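Local atomic coordinates of putative hydrolase (Shewanella frigidimarina, PDB entry 3LHO), a protein that probably acts as an iron-dependent dioxygenase of the 2-oxoadipate dioxygenase/decarboxylase family. Residues A158-N171 and E228-Y240. Sequence-based numbering, arbitrary orientation. Where two conformers were deposited one is given.
Sequences ALGYRANHFTVSIN and EIPSCFYEFARRY. With NI (nickel (II) ion), chain B.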
ATOM      1  N   ALA A 158      10.399   1.430   9.574  1.00 15.66           N
ATOM      2  CA  ALA A 158       9.950   0.438  10.594  1.00 17.77           C
ATOM      3  C   ALA A 158       9.585  -0.927  10.018  1.00 18.07           C
ATOM      4  O   ALA A 158       9.849  -1.968  10.651  1.00 17.32           O
ATOM      5  CB  ALA A 158       8.773   0.981  11.455  1.00 16.79           C
ATOM      6  N   LEU A 159       8.951  -0.950   8.856  1.00 21.22           N
ATOM      7  CA  LEU A 159       8.351  -2.221   8.347  1.00 19.14           C
ATOM      8  C   LEU A 159       8.985  -2.775   7.061  1.00 16.19           C
ATOM      9  O   LEU A 159       8.849  -3.969   6.748  1.00 19.73           O
ATOM     10  CB  LEU A 159       6.837  -2.022   8.180  1.00 20.83           C
ATOM     11  CG  LEU A 159       6.102  -1.943   9.541  1.00 23.24           C
ATOM     12  CD1 LEU A 159       4.729  -1.399   9.353  1.00 25.56           C
ATOM     13  CD2 LEU A 159       6.045  -3.303  10.245  1.00 24.96           C
ATOM     14  N   GLY A 160       9.711  -1.923   6.359  1.00 16.67           N
ATOM     15  CA  GLY A 160      10.414  -2.305   5.152  1.00 16.48           C
ATOM     16  C   GLY A 160       9.511  -2.548   3.947  1.00 16.65           C
ATOM     17  O   GLY A 160       8.543  -1.805   3.697  1.00 16.53           O
ATOM     18  N   TYR A 161       9.884  -3.551   3.164  1.00 15.83           N
ATOM     19  CA  TYR A 161       9.259  -3.835   1.882  1.00 14.19           C
ATOM     20  C   TYR A 161       8.167  -4.862   2.058  1.00 16.42           C
ATOM     21  O   TYR A 161       8.427  -6.062   2.114  1.00 14.12           O
ATOM     22  CB  TYR A 161      10.312  -4.237   0.822  1.00 17.39           C
ATOM     23  CG  TYR A 161      11.109  -3.018   0.456  1.00 17.10           C
ATOM     24  CD1 TYR A 161      10.530  -2.009  -0.268  1.00 16.62           C
ATOM     25  CD2 TYR A 161      12.386  -2.797   0.976  1.00 16.52           C
ATOM     26  CE1 TYR A 161      11.203  -0.881  -0.560  1.00 17.95           C
ATOM     27  CE2 TYR A 161      13.062  -1.591   0.718  1.00 18.35           C
ATOM     28  CZ  TYR A 161      12.476  -0.678  -0.057  1.00 17.20           C
ATOM     29  OH  TYR A 161      13.135   0.512  -0.292  1.00 14.87           O
ATOM     30  N   ARG A 162       6.950  -4.372   2.197  1.00 13.27           N
ATOM     31  CA  ARG A 162       5.748  -5.180   2.444  1.00 15.10           C
ATOM     32  C   ARG A 162       4.571  -4.350   1.930  1.00 15.76           C
ATOM     33  O   ARG A 162       4.699  -3.127   1.756  1.00 16.05           O
ATOM     34  CB  ARG A 162       5.539  -5.508   3.942  1.00 15.54           C
ATOM     35  CG  ARG A 162       6.732  -6.000   4.676  1.00 18.14           C
ATOM     36  CD  ARG A 162       6.488  -6.196   6.151  1.00 21.06           C
ATOM     37  NE  ARG A 162       5.655  -7.365   6.432  1.00 18.59           N
ATOM     38  CZ  ARG A 162       5.450  -7.891   7.642  1.00 24.22           C
ATOM     39  NH1 ARG A 162       6.033  -7.394   8.723  1.00 21.74           N
ATOM     40  NH2 ARG A 162       4.626  -8.928   7.773  1.00 20.89           N
ATOM     41  N   ALA A 163       3.436  -4.966   1.621  1.00 15.90           N
ATOM     42  CA  ALA A 163       2.281  -4.132   1.104  1.00 14.26           C
ATOM     43  C   ALA A 163       1.883  -3.134   2.159  1.00 15.91           C
ATOM     44  O   ALA A 163       1.789  -3.475   3.334  1.00 16.88           O
ATOM     45  CB  ALA A 163       1.062  -5.016   0.718  1.00 12.18           C
ATOM     46  N   ASN A 164       1.672  -1.874   1.761  1.00 15.67           N
ATOM     47  CA  ASN A 164       1.130  -0.894   2.676  1.00 19.45           C
ATOM     48  C   ASN A 164      -0.365  -1.099   2.865  1.00 20.00           C
ATOM     49  O   ASN A 164      -0.863  -0.978   3.978  1.00 15.94           O
ATOM     50  CB  ASN A 164       1.389   0.532   2.194  1.00 12.62           C
ATOM     51  CG  ASN A 164       0.750   1.611   3.118  1.00 21.66           C
ATOM     52  OD1 ASN A 164      -0.331   2.104   2.836  1.00 19.64           O
ATOM     53  ND2 ASN A 164       1.420   1.953   4.225  1.00 15.92           N
ATOM     54  N   HIS A 165      -1.070  -1.411   1.776  1.00 19.06           N
ATOM     55  CA  HIS A 165      -2.485  -1.854   1.883  1.00 18.20           C
ATOM     56  C   HIS A 165      -2.965  -2.574   0.643  1.00 15.90           C
ATOM     57  O   HIS A 165      -2.394  -2.415  -0.444  1.00 16.32           O
ATOM     58  CB  HIS A 165      -3.439  -0.688   2.242  1.00 15.03           C
ATOM     59  CG  HIS A 165      -3.465   0.435   1.254  1.00 19.43           C
ATOM     60  ND1 HIS A 165      -2.626   1.527   1.332  1.00 18.69           N
ATOM     61  CD2 HIS A 165      -4.316   0.693   0.229  1.00 17.42           C
ATOM     62  CE1 HIS A 165      -2.909   2.374   0.364  1.00 16.14           C
ATOM     63  NE2 HIS A 165      -3.929   1.887  -0.337  1.00 20.09           N
ATOM     64  N   PHE A 166      -3.981  -3.418   0.845  1.00 15.29           N
ATOM     65  CA  PHE A 166      -4.881  -3.872  -0.213  1.00 16.50           C
ATOM     66  C   PHE A 166      -6.171  -3.080  -0.141  1.00 17.98           C
ATOM     67  O   PHE A 166      -6.594  -2.696   0.956  1.00 15.94           O
ATOM     68  CB  PHE A 166      -5.223  -5.315  -0.005  1.00 17.64           C
ATOM     69  CG  PHE A 166      -4.160  -6.225  -0.456  1.00 12.50           C
ATOM     70  CD1 PHE A 166      -2.954  -6.281   0.226  1.00 20.85           C
ATOM     71  CD2 PHE A 166      -4.366  -7.057  -1.561  1.00 17.70           C
ATOM     72  CE1 PHE A 166      -1.952  -7.161  -0.192  1.00 10.61           C
ATOM     73  CE2 PHE A 166      -3.368  -7.967  -1.946  1.00 19.97           C
ATOM     74  CZ  PHE A 166      -2.159  -7.961  -1.301  1.00 18.60           C
ATOM     75  N   THR A 167      -6.791  -2.877  -1.305  1.00 15.99           N
ATOM     76  CA  THR A 167      -8.059  -2.192  -1.420  1.00 17.75           C
ATOM     77  C   THR A 167      -9.094  -3.012  -2.180  1.00 16.90           C
ATOM     78  O   THR A 167      -8.871  -3.361  -3.347  1.00 14.65           O
ATOM     79  CB  THR A 167      -7.889  -0.848  -2.129  1.00 14.20           C
ATOM     80  OG1 THR A 167      -6.939  -0.050  -1.406  1.00 16.67           O
ATOM     81  CG2 THR A 167      -9.268  -0.127  -2.193  1.00 14.63           C
ATOM     82  N   VAL A 168     -10.206  -3.321  -1.508  1.00 13.83           N
ATOM     83  CA  VAL A 168     -11.332  -4.027  -2.085  1.00 11.56           C
ATOM     84  C   VAL A 168     -12.066  -3.209  -3.110  1.00 15.47           C
ATOM     85  O   VAL A 168     -12.290  -2.013  -2.905  1.00 14.20           O
ATOM     86  CB  VAL A 168     -12.302  -4.495  -0.975  1.00 12.93           C
ATOM     87  CG1 VAL A 168     -13.532  -5.169  -1.573  1.00 14.39           C
ATOM     88  CG2 VAL A 168     -11.538  -5.465  -0.019  1.00 18.22           C
ATOM     89  N   SER A 169     -12.417  -3.838  -4.236  1.00 14.27           N
ATOM     90  CA  SER A 169     -13.194  -3.191  -5.241  1.00 16.41           C
ATOM     91  C   SER A 169     -14.659  -3.358  -4.865  1.00 16.21           C
ATOM     92  O   SER A 169     -15.213  -4.479  -4.962  1.00 16.48           O
ATOM     93  CB  SER A 169     -12.970  -3.833  -6.619  1.00 19.09           C
ATOM     94  OG  SER A 169     -13.894  -3.298  -7.551  1.00 13.69           O
ATOM     95  N   ILE A 170     -15.272  -2.240  -4.475  1.00 15.40           N
ATOM     96  CA  ILE A 170     -16.697  -2.212  -4.149  0.60 17.33           C
ATOM     97  C   ILE A 170     -17.495  -2.484  -5.436  1.00 15.29           C
ATOM     98  O   ILE A 170     -18.466  -3.237  -5.406  1.00 17.16           O
ATOM     99  CB  ILE A 170     -17.123  -0.868  -3.493  0.60 16.73           C
ATOM    100  CG1 ILE A 170     -16.457  -0.725  -2.106  0.60 20.59           C
ATOM    101  CG2 ILE A 170     -18.651  -0.789  -3.355  0.60 16.95           C
ATOM    102  CD1 ILE A 170     -16.596   0.669  -1.502  0.60  9.48           C
ATOM    103  N   ASN A 171     -17.058  -1.892  -6.548  1.00 14.13           N
ATOM    104  CA  ASN A 171     -17.652  -2.148  -7.868  1.00 12.86           C
ATOM    105  C   ASN A 171     -17.922  -3.634  -8.065  1.00 17.51           C
ATOM    106  O   ASN A 171     -19.001  -4.025  -8.479  1.00 18.42           O
ATOM    107  CB  ASN A 171     -16.770  -1.654  -9.013  1.00 14.82           C
ATOM    108  CG  ASN A 171     -16.473  -0.140  -8.941  1.00 18.09           C
ATOM    109  OD1 ASN A 171     -15.921   0.370  -7.942  1.00 18.27           O
ATOM    110  ND2 ASN A 171     -16.800   0.568 -10.011  1.00 11.11           N
ATOM    111  N   GLU A 228       5.450  -0.992  19.902  1.00 15.92           N
ATOM    112  CA  GLU A 228       4.195  -1.177  19.199  1.00 16.22           C
ATOM    113  C   GLU A 228       3.800   0.036  18.349  1.00 16.59           C
ATOM    114  O   GLU A 228       3.703   1.152  18.835  1.00 16.49           O
ATOM    115  CB  GLU A 228       3.122  -1.517  20.231  1.00 17.39           C
ATOM    116  CG  GLU A 228       1.926  -2.169  19.697  1.00 23.62           C
ATOM    117  CD  GLU A 228       1.052  -2.697  20.827  1.00 33.80           C
ATOM    118  OE1 GLU A 228       1.422  -3.696  21.472  1.00 40.93           O
ATOM    119  OE2 GLU A 228       0.033  -2.073  21.099  1.00 31.57           O
ATOM    120  N   ILE A 229       3.598  -0.174  17.054  1.00 15.19           N
ATOM    121  CA  ILE A 229       3.202   0.906  16.168  1.00 16.87           C
ATOM    122  C   ILE A 229       2.035   0.461  15.274  1.00 18.23           C
ATOM    123  O   ILE A 229       1.799  -0.735  15.075  1.00 16.67           O
ATOM    124  CB  ILE A 229       4.418   1.415  15.275  1.00 18.59           C
ATOM    125  CG1 ILE A 229       4.784   0.391  14.195  1.00 21.85           C
ATOM    126  CG2 ILE A 229       5.651   1.811  16.186  1.00 12.67           C
ATOM    127  CD1 ILE A 229       5.651   0.943  13.054  1.00 21.48           C
ATOM    128  N   PRO A 230       1.314   1.425  14.705  1.00 16.62           N
ATOM    129  CA  PRO A 230       0.355   1.049  13.673  1.00 18.64           C
ATOM    130  C   PRO A 230       1.009   0.375  12.483  1.00 18.01           C
ATOM    131  O   PRO A 230       2.096   0.782  12.019  1.00 17.41           O
ATOM    132  CB  PRO A 230      -0.230   2.400  13.232  1.00 16.58           C
ATOM    133  CG  PRO A 230       0.080   3.338  14.365  1.00 20.58           C
ATOM    134  CD  PRO A 230       1.393   2.891  14.852  1.00 21.10           C
ATOM    135  N   SER A 231       0.346  -0.645  11.976  1.00 19.19           N
ATOM    136  CA  SER A 231       0.897  -1.385  10.850  1.00 20.11           C
ATOM    137  C   SER A 231       0.178  -0.903   9.590  1.00 20.45           C
ATOM    138  O   SER A 231       0.591   0.088   8.983  1.00 17.35           O
ATOM    139  CB  SER A 231       0.774  -2.899  11.090  1.00 17.85           C
ATOM    140  OG  SER A 231      -0.565  -3.240  11.436  1.00 20.31           O
ATOM    141  N   CYS A 232      -0.903  -1.571   9.212  1.00 19.51           N
ATOM    142  CA  CYS A 232      -1.667  -1.212   7.996  1.00 18.40           C
ATOM    143  C   CYS A 232      -3.157  -1.188   8.253  1.00 18.49           C
ATOM    144  O   CYS A 232      -3.659  -1.910   9.128  1.00 18.69           O
ATOM    145  CB  CYS A 232      -1.468  -2.279   6.923  1.00 20.68           C
ATOM    146  SG  CYS A 232       0.255  -2.720   6.556  1.00 18.96           S
ATOM    147  N   PHE A 233      -3.862  -0.378   7.467  1.00 18.73           N
ATOM    148  CA  PHE A 233      -5.286  -0.508   7.283  1.00 17.76           C
ATOM    149  C   PHE A 233      -5.619  -1.356   6.025  1.00 20.02           C
ATOM    150  O   PHE A 233      -4.742  -1.642   5.208  1.00 19.82           O
ATOM    151  CB  PHE A 233      -5.953   0.874   7.160  1.00 15.56           C
ATOM    152  CG  PHE A 233      -5.363   1.766   6.108  1.00 18.48           C
ATOM    153  CD1 PHE A 233      -5.616   1.532   4.756  1.00 22.57           C
ATOM    154  CD2 PHE A 233      -4.578   2.853   6.456  1.00 23.45           C
ATOM    155  CE1 PHE A 233      -5.069   2.352   3.762  1.00 23.15           C
ATOM    156  CE2 PHE A 233      -4.045   3.689   5.491  1.00 21.21           C
ATOM    157  CZ  PHE A 233      -4.296   3.432   4.125  1.00 31.17           C
ATOM    158  N   TYR A 234      -6.896  -1.756   5.945  1.00 16.34           N
ATOM    159  CA  TYR A 234      -7.537  -2.364   4.777  1.00 17.21           C
ATOM    160  C   TYR A 234      -8.500  -1.298   4.242  1.00 17.57           C
ATOM    161  O   TYR A 234      -9.240  -0.689   5.006  1.00 17.04           O
ATOM    162  CB  TYR A 234      -8.314  -3.570   5.266  1.00 20.78           C
ATOM    163  CG  TYR A 234      -8.750  -4.652   4.295  1.00 21.24           C
ATOM    164  CD1 TYR A 234      -7.981  -5.025   3.176  1.00 20.40           C
ATOM    165  CD2 TYR A 234      -9.920  -5.379   4.552  1.00 15.11           C
ATOM    166  CE1 TYR A 234      -8.407  -6.062   2.321  1.00 18.65           C
ATOM    167  CE2 TYR A 234     -10.323  -6.418   3.721  1.00 18.37           C
ATOM    168  CZ  TYR A 234      -9.551  -6.770   2.624  1.00 16.43           C
ATOM    169  OH  TYR A 234      -9.974  -7.800   1.815  1.00 14.97           O
ATOM    170  N   GLU A 235      -8.482  -1.103   2.934  1.00 15.40           N
ATOM    171  CA  GLU A 235      -9.179  -0.025   2.253  1.00 17.41           C
ATOM    172  C   GLU A 235     -10.269  -0.572   1.308  1.00 17.95           C
ATOM    173  O   GLU A 235     -10.246  -1.748   0.951  1.00 17.49           O
ATOM    174  CB  GLU A 235      -8.157   0.768   1.469  1.00 17.18           C
ATOM    175  CG  GLU A 235      -8.612   2.133   0.930  1.00 17.15           C
ATOM    176  CD  GLU A 235      -7.427   2.928   0.349  1.00 23.20           C
ATOM    177  OE1 GLU A 235      -6.999   2.599  -0.785  1.00 20.10           O
ATOM    178  OE2 GLU A 235      -6.914   3.868   1.019  1.00 19.54           O
ATOM    179  N   PHE A 236     -11.218   0.302   0.947  1.00 19.14           N
ATOM    180  CA  PHE A 236     -12.393  -0.025   0.110  1.00 18.02           C
ATOM    181  C   PHE A 236     -12.560   1.108  -0.865  1.00 18.30           C
ATOM    182  O   PHE A 236     -12.478   2.257  -0.487  1.00 20.20           O
ATOM    183  CB  PHE A 236     -13.634  -0.225   1.002  1.00 15.72           C
ATOM    184  CG  PHE A 236     -13.361  -1.149   2.162  1.00 17.37           C
ATOM    185  CD1 PHE A 236     -13.524  -2.508   2.027  1.00 18.37           C
ATOM    186  CD2 PHE A 236     -12.848  -0.663   3.358  1.00 21.82           C
ATOM    187  CE1 PHE A 236     -13.186  -3.365   3.073  1.00 19.46           C
ATOM    188  CE2 PHE A 236     -12.521  -1.530   4.409  1.00 18.66           C
ATOM    189  CZ  PHE A 236     -12.679  -2.866   4.253  1.00 20.00           C
ATOM    190  N   ALA A 237     -12.753   0.803  -2.144  1.00 16.89           N
ATOM    191  CA  ALA A 237     -12.891   1.858  -3.148  1.00 15.03           C
ATOM    192  C   ALA A 237     -14.029   1.548  -4.117  1.00 14.53           C
ATOM    193  O   ALA A 237     -14.150   0.424  -4.617  1.00 15.32           O
ATOM    194  CB  ALA A 237     -11.557   2.029  -3.945  1.00 14.93           C
ATOM    195  N   ARG A 238     -14.859   2.558  -4.374  1.00 16.35           N
ATOM    196  CA  ARG A 238     -15.794   2.532  -5.461  1.00 17.76           C
ATOM    197  C   ARG A 238     -15.356   3.538  -6.519  1.00 19.11           C
ATOM    198  O   ARG A 238     -15.208   4.703  -6.217  1.00 20.61           O
ATOM    199  CB  ARG A 238     -17.203   2.874  -4.984  1.00 18.43           C
ATOM    200  CG  ARG A 238     -18.244   2.818  -6.107  1.00 20.25           C
ATOM    201  CD  ARG A 238     -19.676   2.849  -5.607  1.00 25.45           C
ATOM    202  NE  ARG A 238     -20.616   3.044  -6.723  1.00 26.23           N
ATOM    203  CZ  ARG A 238     -21.915   3.316  -6.597  1.00 26.86           C
ATOM    204  NH1 ARG A 238     -22.486   3.441  -5.411  1.00 23.53           N
ATOM    205  NH2 ARG A 238     -22.656   3.457  -7.679  1.00 23.00           N
ATOM    206  N   ARG A 239     -15.197   3.078  -7.761  1.00 18.76           N
ATOM    207  CA  ARG A 239     -14.934   3.973  -8.877  1.00 17.34           C
ATOM    208  C   ARG A 239     -16.140   4.187  -9.771  1.00 17.75           C
ATOM    209  O   ARG A 239     -16.980   3.293  -9.927  1.00 18.61           O
ATOM    210  CB  ARG A 239     -13.790   3.431  -9.723  1.00 21.50           C
ATOM    211  CG  ARG A 239     -12.479   3.346  -8.988  1.00 19.60           C
ATOM    212  CD  ARG A 239     -11.431   2.627  -9.861  1.00 22.29           C
ATOM    213  NE  ARG A 239     -10.208   2.569  -9.089  1.00 21.90           N
ATOM    214  CZ  ARG A 239      -9.421   3.613  -8.845  1.00 25.76           C
ATOM    215  NH1 ARG A 239      -9.659   4.821  -9.375  1.00 23.92           N
ATOM    216  NH2 ARG A 239      -8.394   3.446  -8.055  1.00 30.04           N
ATOM    217  N   TYR A 240     -16.194   5.380 -10.370  1.00 16.93           N
ATOM    218  CA  TYR A 240     -17.266   5.765 -11.262  1.00 19.18           C
ATOM    219  C   TYR A 240     -16.793   6.025 -12.680  1.00 20.89           C
ATOM    220  O   TYR A 240     -15.599   6.306 -12.911  1.00 20.97           O
ATOM    221  CB  TYR A 240     -17.972   6.993 -10.712  1.00 17.24           C
ATOM    222  CG  TYR A 240     -18.697   6.752  -9.410  1.00 18.16           C
ATOM    223  CD1 TYR A 240     -18.012   6.704  -8.200  1.00 18.02           C
ATOM    224  CD2 TYR A 240     -20.079   6.619  -9.376  1.00 18.95           C
ATOM    225  CE1 TYR A 240     -18.684   6.497  -7.011  1.00 21.21           C
ATOM    226  CE2 TYR A 240     -20.746   6.422  -8.201  1.00 15.69           C
ATOM    227  CZ  TYR A 240     -20.062   6.365  -7.018  1.00 14.49           C
ATOM    228  OH  TYR A 240     -20.748   6.176  -5.836  1.00 19.21           O
TER
HETATM  229 NI    NI B 267      -5.081   3.104  -1.644  1.00 23.76          NI
HETATM  230  O   HOH W   1      -2.026   0.883   5.543  1.00 15.13           O
HETATM  231  O   HOH W   2      -4.927   5.065  -0.241  1.00 27.17           O
HETATM  232  O   HOH W   3      -5.890   4.693  -2.626  1.00 21.10           O
HETATM  233  O   HOH W   4      -3.393   4.282  -2.657  1.00 21.20           O
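Over one face of the His165 imidazole lies Phe233, its CE1 3.5 Å from His165 CG and offset toward the rim, the ring planes 35° apart. At the imidazole edge, His165 ND1 gives its proton to a lone pair of Asn164 OD1 (2.8 Å), in the ring plane. The Phe233 ring carries a water over its centre, which links Asn164 O to Phe233 N. His165 NE2 binds nickel at 2.1 Å. Glu235, extended with CG anti to its backbone N (chi1 -167°), brings OE1 to the ion at 2.2 Å, and Thr167 OG1 donates to that oxygen from 2.7 Å on its anti side, 33° out of the carboxylate plane. The two ligands sit on neighbouring parallel strands 165-169 and 235-239, paired through bonds such as Ala237 N to Val168 O. On the other face of the sheet Val168 CG2 packs against Tyr234 CZ. Just past strand 165-169, Asn171 OD1 accepts Arg239 N (2.8 Å) while its ND2 donates to Arg239 O (2.7 Å). His41 from strand 39-47 completes a two-histidine, one-carboxylate site, consistent with this family's iron(II) centre: Asn164 fixes the imidazole's rotation, Thr167 steadies the carboxylate, and three waters fill the remaining positions, which substrate may take.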